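Local coordinates for protein molinate hydrolase (Gulosibacter molinativorax, PDB 4UB9) that hydrolyses the thiocarbamate pesticide molinate, probably as a zinc-dependent enzyme of the amidohydrolase family, at residues P426-Y430 with R431-E435; P150-I153 with A154-I158; T259-E262 with R263-D266. All coordinates share one frame; numbering follows the deposited sequence.

Interaction 1. Residues P426-Y430 with R431-E435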
ATOM      1  N   PRO A 426      12.526 -31.780  25.047  1.00 35.82           N
ATOM      2  CA  PRO A 426      11.188 -31.580  24.523  1.00 36.17           C
ATOM      3  C   PRO A 426      10.253 -32.651  25.030  1.00 36.36           C
ATOM      4  O   PRO A 426       9.134 -32.362  25.395  1.00 41.10           O
ATOM      5  CB  PRO A 426      11.354 -31.744  23.019  1.00 34.46           C
ATOM      6  CG  PRO A 426      12.799 -31.691  22.760  1.00 35.04           C
ATOM      7  CD  PRO A 426      13.533 -31.992  23.997  1.00 36.68           C
ATOM      8  N   ALA A 427      10.720 -33.879  25.028  1.00 34.52           N
ATOM      9  CA  ALA A 427       9.896 -34.986  25.441  1.00 35.80           C
ATOM     10  C   ALA A 427       9.391 -34.770  26.863  1.00 40.39           C
ATOM     11  O   ALA A 427       8.249 -35.094  27.181  1.00 41.17           O
ATOM     12  CB  ALA A 427      10.674 -36.285  25.362  1.00 36.58           C
ATOM     13  N   LYS A 428      10.266 -34.258  27.719  1.00 39.83           N
ATOM     14  CA  LYS A 428       9.880 -33.991  29.103  1.00 39.68           C
ATOM     15  C   LYS A 428       8.858 -32.861  29.195  1.00 37.12           C
ATOM     16  O   LYS A 428       7.818 -33.009  29.812  1.00 34.70           O
ATOM     17  CB  LYS A 428      11.092 -33.628  29.961  1.00 43.34           C
ATOM     18  CG  LYS A 428      12.088 -34.761  30.182  1.00 47.66           C
ATOM     19  CD  LYS A 428      12.720 -34.656  31.562  1.00 54.38           C
ATOM     20  CE  LYS A 428      13.757 -35.728  31.821  1.00 55.81           C
ATOM     21  NZ  LYS A 428      15.014 -35.244  31.239  1.00 63.20           N
ATOM     22  N   ALA A 429       9.155 -31.757  28.528  1.00 35.26           N
ATOM     23  CA  ALA A 429       8.264 -30.620  28.505  1.00 34.93           C
ATOM     24  C   ALA A 429       6.849 -30.998  28.089  1.00 34.11           C
ATOM     25  O   ALA A 429       5.857 -30.514  28.664  1.00 29.97           O
ATOM     26  CB  ALA A 429       8.774 -29.531  27.587  1.00 32.75           C
ATOM     27  N   TYR A 430       6.772 -31.855  27.090  1.00 32.06           N
ATOM     28  CA  TYR A 430       5.495 -32.278  26.514  1.00 32.53           C
ATOM     29  C   TYR A 430       4.914 -33.525  27.211  1.00 31.62           C
ATOM     30  O   TYR A 430       3.876 -34.072  26.816  1.00 32.88           O
ATOM     31  CB  TYR A 430       5.643 -32.506  25.023  1.00 31.03           C
ATOM     32  CG  TYR A 430       5.712 -31.262  24.127  1.00 32.18           C
ATOM     33  CD1 TYR A 430       4.561 -30.568  23.779  1.00 31.55           C
ATOM     34  CD2 TYR A 430       6.910 -30.826  23.577  1.00 31.97           C
ATOM     35  CE1 TYR A 430       4.610 -29.452  22.962  1.00 31.21           C
ATOM     36  CE2 TYR A 430       6.969 -29.697  22.759  1.00 31.66           C
ATOM     37  CZ  TYR A 430       5.818 -29.024  22.433  1.00 31.09           C
ATOM     38  OH  TYR A 430       5.857 -27.944  21.604  1.00 27.17           O
ATOM     39  N   ARG A 431       5.613 -33.972  28.248  1.00 32.41           N
ATOM     40  CA  ARG A 431       5.162 -35.129  29.094  1.00 35.09           C
ATOM     41  C   ARG A 431       5.058 -36.412  28.271  1.00 32.10           C
ATOM     42  O   ARG A 431       4.098 -37.146  28.355  1.00 30.78           O
ATOM     43  CB  ARG A 431       3.876 -34.769  29.867  1.00 38.21           C
ATOM     44  CG  ARG A 431       4.091 -33.495  30.708  1.00 45.12           C
ATOM     45  CD  ARG A 431       3.173 -33.311  31.908  1.00 53.15           C
ATOM     46  NE  ARG A 431       1.764 -33.265  31.504  1.00 61.27           N
ATOM     47  CZ  ARG A 431       0.946 -32.199  31.538  1.00 57.32           C
ATOM     48  NH1 ARG A 431       1.344 -31.004  31.988  1.00 59.68           N
ATOM     49  NH2 ARG A 431      -0.302 -32.346  31.098  1.00 52.38           N
ATOM     50  N   LYS A 432       6.070 -36.617  27.431  1.00 33.06           N
ATOM     51  CA  LYS A 432       6.171 -37.796  26.591  1.00 33.81           C
ATOM     52  C   LYS A 432       7.445 -38.555  26.877  1.00 34.00           C
ATOM     53  O   LYS A 432       7.758 -39.504  26.170  1.00 37.86           O
ATOM     54  CB  LYS A 432       6.207 -37.442  25.122  1.00 36.30           C
ATOM     55  CG  LYS A 432       4.969 -36.741  24.593  1.00 40.17           C
ATOM     56  CD  LYS A 432       3.829 -37.705  24.476  1.00 35.92           C
ATOM     57  CE  LYS A 432       2.639 -36.959  23.954  1.00 33.28           C
ATOM     58  NZ  LYS A 432       1.526 -37.919  23.811  1.00 34.75           N
ATOM     59  N   PHE A 433       8.143 -38.189  27.929  1.00 37.17           N
ATOM     60  CA  PHE A 433       9.449 -38.805  28.227  1.00 41.15           C
ATOM     61  C   PHE A 433       9.360 -40.269  28.664  1.00 40.96           C
ATOM     62  O   PHE A 433      10.321 -41.006  28.564  1.00 45.41           O
ATOM     63  CB  PHE A 433      10.219 -38.001  29.267  1.00 37.08           C
ATOM     64  CG  PHE A 433      11.681 -38.356  29.341  1.00 39.97           C
ATOM     65  CD1 PHE A 433      12.490 -38.288  28.217  1.00 38.24           C
ATOM     66  CD2 PHE A 433      12.252 -38.792  30.558  1.00 38.22           C
ATOM     67  CE1 PHE A 433      13.840 -38.628  28.294  1.00 41.38           C
ATOM     68  CE2 PHE A 433      13.604 -39.107  30.647  1.00 38.48           C
ATOM     69  CZ  PHE A 433      14.395 -39.058  29.512  1.00 38.91           C
ATOM     70  N   ASP A 434       8.197 -40.676  29.129  1.00 45.32           N
ATOM     71  CA  ASP A 434       7.917 -42.093  29.404  1.00 45.61           C
ATOM     72  C   ASP A 434       7.976 -42.935  28.119  1.00 45.19           C
ATOM     73  O   ASP A 434       8.253 -44.104  28.180  1.00 50.87           O
ATOM     74  CB  ASP A 434       6.570 -42.282  30.131  1.00 48.03           C
ATOM     75  CG  ASP A 434       5.380 -41.665  29.367  1.00 58.63           C
ATOM     76  OD1 ASP A 434       5.547 -40.645  28.638  1.00 57.36           O
ATOM     77  OD2 ASP A 434       4.258 -42.191  29.503  1.00 61.87           O
ATOM     78  N   GLU A 435       7.795 -42.330  26.959  1.00 45.58           N
ATOM     79  CA  GLU A 435       7.764 -43.055  25.688  1.00 43.23           C
ATOM     80  C   GLU A 435       8.847 -42.771  24.679  1.00 39.99           C
ATOM     81  O   GLU A 435       9.144 -43.614  23.822  1.00 38.81           O
ATOM     82  CB  GLU A 435       6.473 -42.772  24.994  1.00 51.88           C
ATOM     83  CG  GLU A 435       5.326 -43.350  25.753  1.00 66.29           C
ATOM     84  CD  GLU A 435       4.315 -43.937  24.818  1.00 81.36           C
ATOM     85  OE1 GLU A 435       3.726 -44.981  25.171  1.00 98.50           O
ATOM     86  OE2 GLU A 435       4.109 -43.351  23.738  1.00 81.89           O
TER
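K428 and F433 lie side by side where helix 424-429 gives way to the loop, and together with R431 they account for most of the contact. The lysine chain runs along one face of the phenyl ring: its CG lies 3.7 Å from CG of F433, and its CE sits 3.5 Å above the ring plane, offset toward the rim. Bends at chi2 and chi4 then carry K428 NZ over the same ring, 4.4 Å from the F433 centroid and 19° off the normal, a cation-pi contact completed by the CH-pi approach of CE. A427 CB meets the edge of the ring, 3.9 Å from F433 CD1. F433 turns its ring back toward the helix with CG anti to the backbone N (chi1 -164°).

The reversal turns on R431, whose positive phi and two bonds back into the last turn define a Schellman motif. R431 N donates to K428 O at 2.9 Å from well above the carbonyl plane, whereas K432 N reaches A427 O at 2.7 Å by a nearly straight bond of 166°. Two C=O groups of the last turn are thereby satisfied, and the chain is turned so that F433 falls beside K428. The R431 guanidinium forms a salt bridge with D298.

K443 offers the F433 ring a second cation-pi contact, while the side chain of Y430, about 11 Å from the side chains of the zinc ligands H282 and H302, stacks its ring on that of F142 and bonds through its OH to G96 O. The helix end is thus held in two ways: directional backbone bonds fix the turn, and the less directional cation-pi and CH-pi contacts shield a partly exposed ring while the lysine itself stays exposed, so its charge probably remains largely hydrated.

Interaction 2. Residues P150-I153 with A154-I158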
ATOM      1  N   PRO A 150      -6.503 -30.942   8.723  1.00 34.90           N
ATOM      2  CA  PRO A 150      -5.510 -31.748   8.003  1.00 35.48           C
ATOM      3  C   PRO A 150      -4.395 -32.268   8.880  1.00 36.05           C
ATOM      4  O   PRO A 150      -3.868 -33.323   8.599  1.00 36.25           O
ATOM      5  CB  PRO A 150      -4.941 -30.783   6.971  1.00 38.58           C
ATOM      6  CG  PRO A 150      -5.303 -29.426   7.439  1.00 40.15           C
ATOM      7  CD  PRO A 150      -6.564 -29.563   8.218  1.00 36.71           C
ATOM      8  N   VAL A 151      -4.051 -31.549   9.940  1.00 35.00           N
ATOM      9  CA  VAL A 151      -3.025 -32.050  10.829  1.00 33.53           C
ATOM     10  C   VAL A 151      -3.513 -33.274  11.605  1.00 35.50           C
ATOM     11  O   VAL A 151      -2.758 -34.198  11.868  1.00 36.15           O
ATOM     12  CB  VAL A 151      -2.478 -30.973  11.762  1.00 34.17           C
ATOM     13  CG1 VAL A 151      -3.370 -30.740  12.959  1.00 37.30           C
ATOM     14  CG2 VAL A 151      -1.072 -31.343  12.241  1.00 35.91           C
ATOM     15  N   THR A 152      -4.794 -33.295  11.937  1.00 36.17           N
ATOM     16  CA  THR A 152      -5.416 -34.463  12.574  1.00 33.31           C
ATOM     17  C   THR A 152      -5.380 -35.671  11.642  1.00 32.78           C
ATOM     18  O   THR A 152      -4.888 -36.746  11.984  1.00 36.49           O
ATOM     19  CB  THR A 152      -6.893 -34.188  12.935  1.00 34.70           C
ATOM     20  OG1 THR A 152      -6.944 -33.125  13.868  1.00 35.96           O
ATOM     21  CG2 THR A 152      -7.565 -35.405  13.559  1.00 30.12           C
ATOM     22  N   ILE A 153      -5.875 -35.475  10.429  1.00 35.03           N
ATOM     23  CA  ILE A 153      -5.821 -36.522   9.388  1.00 36.13           C
ATOM     24  C   ILE A 153      -4.411 -37.127   9.251  1.00 38.26           C
ATOM     25  O   ILE A 153      -4.233 -38.339   9.186  1.00 34.77           O
ATOM     26  CB  ILE A 153      -6.260 -35.992   8.028  1.00 38.73           C
ATOM     27  CG1 ILE A 153      -7.768 -35.732   8.074  1.00 39.85           C
ATOM     28  CG2 ILE A 153      -5.947 -36.993   6.922  1.00 37.53           C
ATOM     29  CD1 ILE A 153      -8.335 -34.965   6.896  1.00 38.16           C
ATOM     30  N   ALA A 154      -3.427 -36.242   9.191  1.00 37.58           N
ATOM     31  CA  ALA A 154      -2.039 -36.626   8.912  1.00 38.05           C
ATOM     32  C   ALA A 154      -1.418 -37.357  10.091  1.00 38.66           C
ATOM     33  O   ALA A 154      -0.732 -38.357   9.908  1.00 38.73           O
ATOM     34  CB  ALA A 154      -1.195 -35.419   8.566  1.00 33.22           C
ATOM     35  N   ARG A 155      -1.642 -36.868  11.303  1.00 41.32           N
ATOM     36  CA  ARG A 155      -1.042 -37.564  12.430  1.00 41.29           C
ATOM     37  C   ARG A 155      -1.638 -38.946  12.595  1.00 41.03           C
ATOM     38  O   ARG A 155      -0.918 -39.884  12.919  1.00 41.27           O
ATOM     39  CB  ARG A 155      -1.057 -36.778  13.720  1.00 42.11           C
ATOM     40  CG  ARG A 155      -2.205 -37.027  14.615  1.00 44.93           C
ATOM     41  CD  ARG A 155      -1.751 -37.327  15.980  1.00 38.44           C
ATOM     42  NE  ARG A 155      -2.459 -36.514  16.937  1.00 50.02           N
ATOM     43  CZ  ARG A 155      -3.771 -36.518  17.203  1.00 46.43           C
ATOM     44  NH1 ARG A 155      -4.613 -37.250  16.532  1.00 44.94           N
ATOM     45  NH2 ARG A 155      -4.235 -35.739  18.166  1.00 43.40           N
ATOM     46  N   ASP A 156      -2.946 -39.067  12.363  1.00 36.92           N
ATOM     47  CA  ASP A 156      -3.641 -40.343  12.552  1.00 39.29           C
ATOM     48  C   ASP A 156      -3.147 -41.368  11.533  1.00 37.81           C
ATOM     49  O   ASP A 156      -2.970 -42.517  11.838  1.00 38.46           O
ATOM     50  CB  ASP A 156      -5.162 -40.179  12.455  1.00 41.33           C
ATOM     51  CG  ASP A 156      -5.745 -39.313  13.615  1.00 49.40           C
ATOM     52  OD1 ASP A 156      -5.019 -39.010  14.575  1.00 43.03           O
ATOM     53  OD2 ASP A 156      -6.935 -38.950  13.563  1.00 53.70           O
ATOM     54  N   ARG A 157      -2.885 -40.910  10.337  1.00 38.84           N
ATOM     55  CA  ARG A 157      -2.387 -41.793   9.311  1.00 42.23           C
ATOM     56  C   ARG A 157      -0.964 -42.221   9.556  1.00 44.39           C
ATOM     57  O   ARG A 157      -0.589 -43.354   9.296  1.00 51.93           O
ATOM     58  CB  ARG A 157      -2.542 -41.151   7.945  1.00 43.70           C
ATOM     59  CG  ARG A 157      -3.969 -41.301   7.433  1.00 40.21           C
ATOM     60  CD  ARG A 157      -4.291 -40.376   6.264  1.00 41.56           C
ATOM     61  NE  ARG A 157      -3.143 -40.182   5.375  1.00 47.07           N
ATOM     62  CZ  ARG A 157      -2.842 -40.952   4.326  1.00 46.48           C
ATOM     63  NH1 ARG A 157      -3.577 -42.000   4.021  1.00 45.42           N
ATOM     64  NH2 ARG A 157      -1.769 -40.685   3.595  1.00 44.25           N
ATOM     65  N   ILE A 158      -0.137 -41.308  10.028  1.00 42.94           N
ATOM     66  CA  ILE A 158       1.250 -41.677  10.359  1.00 39.07           C
ATOM     67  C   ILE A 158       1.280 -42.585  11.590  1.00 39.18           C
ATOM     68  O   ILE A 158       1.955 -43.592  11.623  1.00 37.13           O
ATOM     69  CB  ILE A 158       2.109 -40.447  10.621  1.00 40.67           C
ATOM     70  CG1 ILE A 158       2.311 -39.698   9.325  1.00 40.54           C
ATOM     71  CG2 ILE A 158       3.452 -40.840  11.246  1.00 41.97           C
ATOM     72  CD1 ILE A 158       2.955 -38.329   9.487  1.00 41.95           C
TER
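A154 N takes up the carbonyl of P150 in the first of four successive i to i+4 bonds that join the two segments along helix 148-159, the crossover helix of a beta-alpha-beta unit whose strands are 138-143 and 167-170, as expected of a TIM-barrel-type amidohydrolase. A154 N lies 3.0 Å from P150 O, and the alanine's CB rests near the same oxygen.

R155 N bonds to V151 O, and the side chain leads off over strand 167-170, meeting I168 and F170, while its NE forms a salt bridge with D237.

D156 N in turn reaches T152 O at 3.0 Å. Its CG, anti to the carbonyl carbon (chi1 -66°), is brought back over the preceding turn beside T152, so that D156 OD2 comes 3.6 Å from the methyl CG2 of T152. Both carboxylate oxygens of D156 come within 3.4 Å of T152 O, acceptor facing acceptor, which the salt bridge from R155 probably eases. T152 OG1 itself bonds to L148 O.

R157 N continues the series on I153 O at 3.1 Å, and I158 N carries it on to A154 O. The R157 chain runs alongside I153, with R157 CD 3.8 Å from I153 CG2. Its NE then pairs with E127 of helix 122-135, whose I126 touches A154, and N493 of the second subunit packs on P150 and I153. Between the neighbours R155 and D156, D156 OD1 uses its syn lone pair to accept R155 NH1 at 2.7 Å, lying just 1° out of the guanidinium plane, although the bond is bent, with an N-H...O angle of 137°.

Interaction 3. Residues T259-E262 with R263-D266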
ATOM      1  N   THR A 259      -3.007 -10.295  24.708  1.00 26.74           N
ATOM      2  CA  THR A 259      -4.225 -10.699  23.968  1.00 28.29           C
ATOM      3  C   THR A 259      -5.488 -10.703  24.811  1.00 27.93           C
ATOM      4  O   THR A 259      -6.600 -10.411  24.329  1.00 29.98           O
ATOM      5  CB  THR A 259      -4.019 -12.129  23.399  1.00 29.36           C
ATOM      6  OG1 THR A 259      -2.903 -12.102  22.529  1.00 33.13           O
ATOM      7  CG2 THR A 259      -5.224 -12.618  22.633  1.00 30.25           C
ATOM      8  N   PHE A 260      -5.311 -11.090  26.065  1.00 29.37           N
ATOM      9  CA  PHE A 260      -6.412 -11.377  27.004  1.00 28.68           C
ATOM     10  C   PHE A 260      -6.223 -10.655  28.327  1.00 31.22           C
ATOM     11  O   PHE A 260      -5.092 -10.387  28.732  1.00 30.54           O
ATOM     12  CB  PHE A 260      -6.469 -12.872  27.324  1.00 29.98           C
ATOM     13  CG  PHE A 260      -6.840 -13.747  26.140  1.00 29.72           C
ATOM     14  CD1 PHE A 260      -8.062 -13.629  25.527  1.00 28.62           C
ATOM     15  CD2 PHE A 260      -5.940 -14.668  25.644  1.00 28.59           C
ATOM     16  CE1 PHE A 260      -8.389 -14.424  24.454  1.00 27.39           C
ATOM     17  CE2 PHE A 260      -6.261 -15.445  24.561  1.00 26.25           C
ATOM     18  CZ  PHE A 260      -7.483 -15.314  23.961  1.00 25.56           C
ATOM     19  N   SER A 261      -7.336 -10.391  29.022  1.00 30.52           N
ATOM     20  CA  SER A 261      -7.269 -10.014  30.444  1.00 33.53           C
ATOM     21  C   SER A 261      -6.782 -11.178  31.266  1.00 34.02           C
ATOM     22  O   SER A 261      -6.904 -12.342  30.863  1.00 33.30           O
ATOM     23  CB  SER A 261      -8.639  -9.599  30.993  1.00 35.54           C
ATOM     24  OG  SER A 261      -9.516 -10.701  31.039  1.00 32.03           O
ATOM     25  N   GLU A 262      -6.240 -10.891  32.435  1.00 36.28           N
ATOM     26  CA  GLU A 262      -5.713 -11.981  33.299  1.00 41.75           C
ATOM     27  C   GLU A 262      -6.809 -12.936  33.707  1.00 37.03           C
ATOM     28  O   GLU A 262      -6.646 -14.135  33.752  1.00 39.21           O
ATOM     29  CB  GLU A 262      -4.836 -11.444  34.459  1.00 44.27           C
ATOM     30  CG  GLU A 262      -3.619 -10.718  33.810  1.00 59.33           C
ATOM     31  CD  GLU A 262      -2.235 -10.964  34.408  1.00 65.40           C
ATOM     32  OE1 GLU A 262      -2.079 -11.897  35.209  1.00 69.35           O
ATOM     33  OE2 GLU A 262      -1.289 -10.231  34.015  1.00 63.28           O
ATOM     34  N   ARG A 263      -7.945 -12.363  33.960  1.00 36.75           N
ATOM     35  CA  ARG A 263      -9.159 -13.098  34.268  1.00 39.90           C
ATOM     36  C   ARG A 263      -9.547 -14.122  33.192  1.00 37.01           C
ATOM     37  O   ARG A 263      -9.905 -15.259  33.478  1.00 34.20           O
ATOM     38  CB  ARG A 263     -10.238 -12.034  34.335  1.00 42.23           C
ATOM     39  CG  ARG A 263     -11.552 -12.429  34.902  1.00 47.09           C
ATOM     40  CD  ARG A 263     -12.240 -11.148  35.336  1.00 41.90           C
ATOM     41  NE  ARG A 263     -13.120 -10.602  34.305  1.00 42.04           N
ATOM     42  CZ  ARG A 263     -14.411 -10.291  34.501  1.00 36.65           C
ATOM     43  NH1 ARG A 263     -14.962 -10.455  35.675  1.00 34.26           N
ATOM     44  NH2 ARG A 263     -15.145  -9.821  33.520  1.00 36.74           N
ATOM     45  N   VAL A 264      -9.488 -13.685  31.948  1.00 33.77           N
ATOM     46  CA  VAL A 264      -9.855 -14.561  30.815  1.00 34.62           C
ATOM     47  C   VAL A 264      -8.733 -15.570  30.558  1.00 34.47           C
ATOM     48  O   VAL A 264      -8.949 -16.730  30.251  1.00 33.07           O
ATOM     49  CB  VAL A 264     -10.142 -13.744  29.540  1.00 35.69           C
ATOM     50  CG1 VAL A 264     -10.156 -14.633  28.303  1.00 34.35           C
ATOM     51  CG2 VAL A 264     -11.472 -13.004  29.679  1.00 33.05           C
ATOM     52  N   LEU A 265      -7.516 -15.110  30.760  1.00 35.76           N
ATOM     53  CA  LEU A 265      -6.364 -16.002  30.676  1.00 38.52           C
ATOM     54  C   LEU A 265      -6.468 -17.125  31.704  1.00 35.40           C
ATOM     55  O   LEU A 265      -6.240 -18.291  31.424  1.00 37.38           O
ATOM     56  CB  LEU A 265      -5.075 -15.194  30.857  1.00 41.31           C
ATOM     57  CG  LEU A 265      -3.779 -15.953  30.672  1.00 43.33           C
ATOM     58  CD1 LEU A 265      -3.712 -16.629  29.324  1.00 42.79           C
ATOM     59  CD2 LEU A 265      -2.636 -14.956  30.827  1.00 47.64           C
ATOM     60  N   ASP A 266      -6.872 -16.768  32.904  1.00 37.38           N
ATOM     61  CA  ASP A 266      -7.130 -17.782  33.949  1.00 39.14           C
ATOM     62  C   ASP A 266      -8.173 -18.825  33.528  1.00 34.33           C
ATOM     63  O   ASP A 266      -8.010 -20.008  33.770  1.00 34.05           O
ATOM     64  CB  ASP A 266      -7.526 -17.126  35.266  1.00 40.51           C
ATOM     65  CG  ASP A 266      -6.344 -16.336  35.917  1.00 51.56           C
ATOM     66  OD1 ASP A 266      -5.151 -16.507  35.503  1.00 46.73           O
ATOM     67  OD2 ASP A 266      -6.637 -15.527  36.837  1.00 53.14           O
TER
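S261 is the N-cap of helix 262-275, and the backbone changes there from an extended conformation (psi 157°) to the helical values of E262 onward. Its carbonyl begins the helical ladder: L265 N donates to S261 O at 2.8 Å, nearly in line with the C=O bond. One residue later D266 N reaches E262 O at the same distance.

The hydroxyl of the N-cap serine caps an amide of the first turn. OG of S261 folds back over its own backbone (chi1 68°), which brings it to V264 N, whose N-H it accepts at 3.1 Å; CG2 of V264 packs against the same oxygen, 3.3 Å away. That hydroxyl has a second partner in E287 of the third subunit, which also forms a salt bridge with R263. Just before the cap, F260 crosses V264 at about a right angle, its CD1 3.6 Å from CG1 of the valine. F260 CB lies 4.5 Å from L265 CB, a loose hydrophobic staple around the helix start. E262 and D266, one helical turn apart, both bind R295, which probably offsets their like charges.

Among its neighbours, the capped turn rests with V264 on P221 and V224 of helix 221-232, and with L265 on T291 of helix 286-294, while T259 ties the preceding loop to strand 239-242 through A242.

In the fold
Three helices are sampled at three places: interaction 3 at a beginning, interaction 2 along the body and interaction 1 at an end. They share no element and do not touch; their centres are 20 to 31 Å apart. All are partly buried, but interactions 1 and 2 lie nearer the centre of the chain than interaction 3, which faces the third subunit. The start in 259-266 is capped by a side-chain hydroxyl, the end in 426-435 by a positive-phi Schellman motif; the regular turns of 150-158 have neither and add an ion pair between adjacent residues. An aromatic ring meets aliphatic carbon at both ends, but a cation as well in interaction 1.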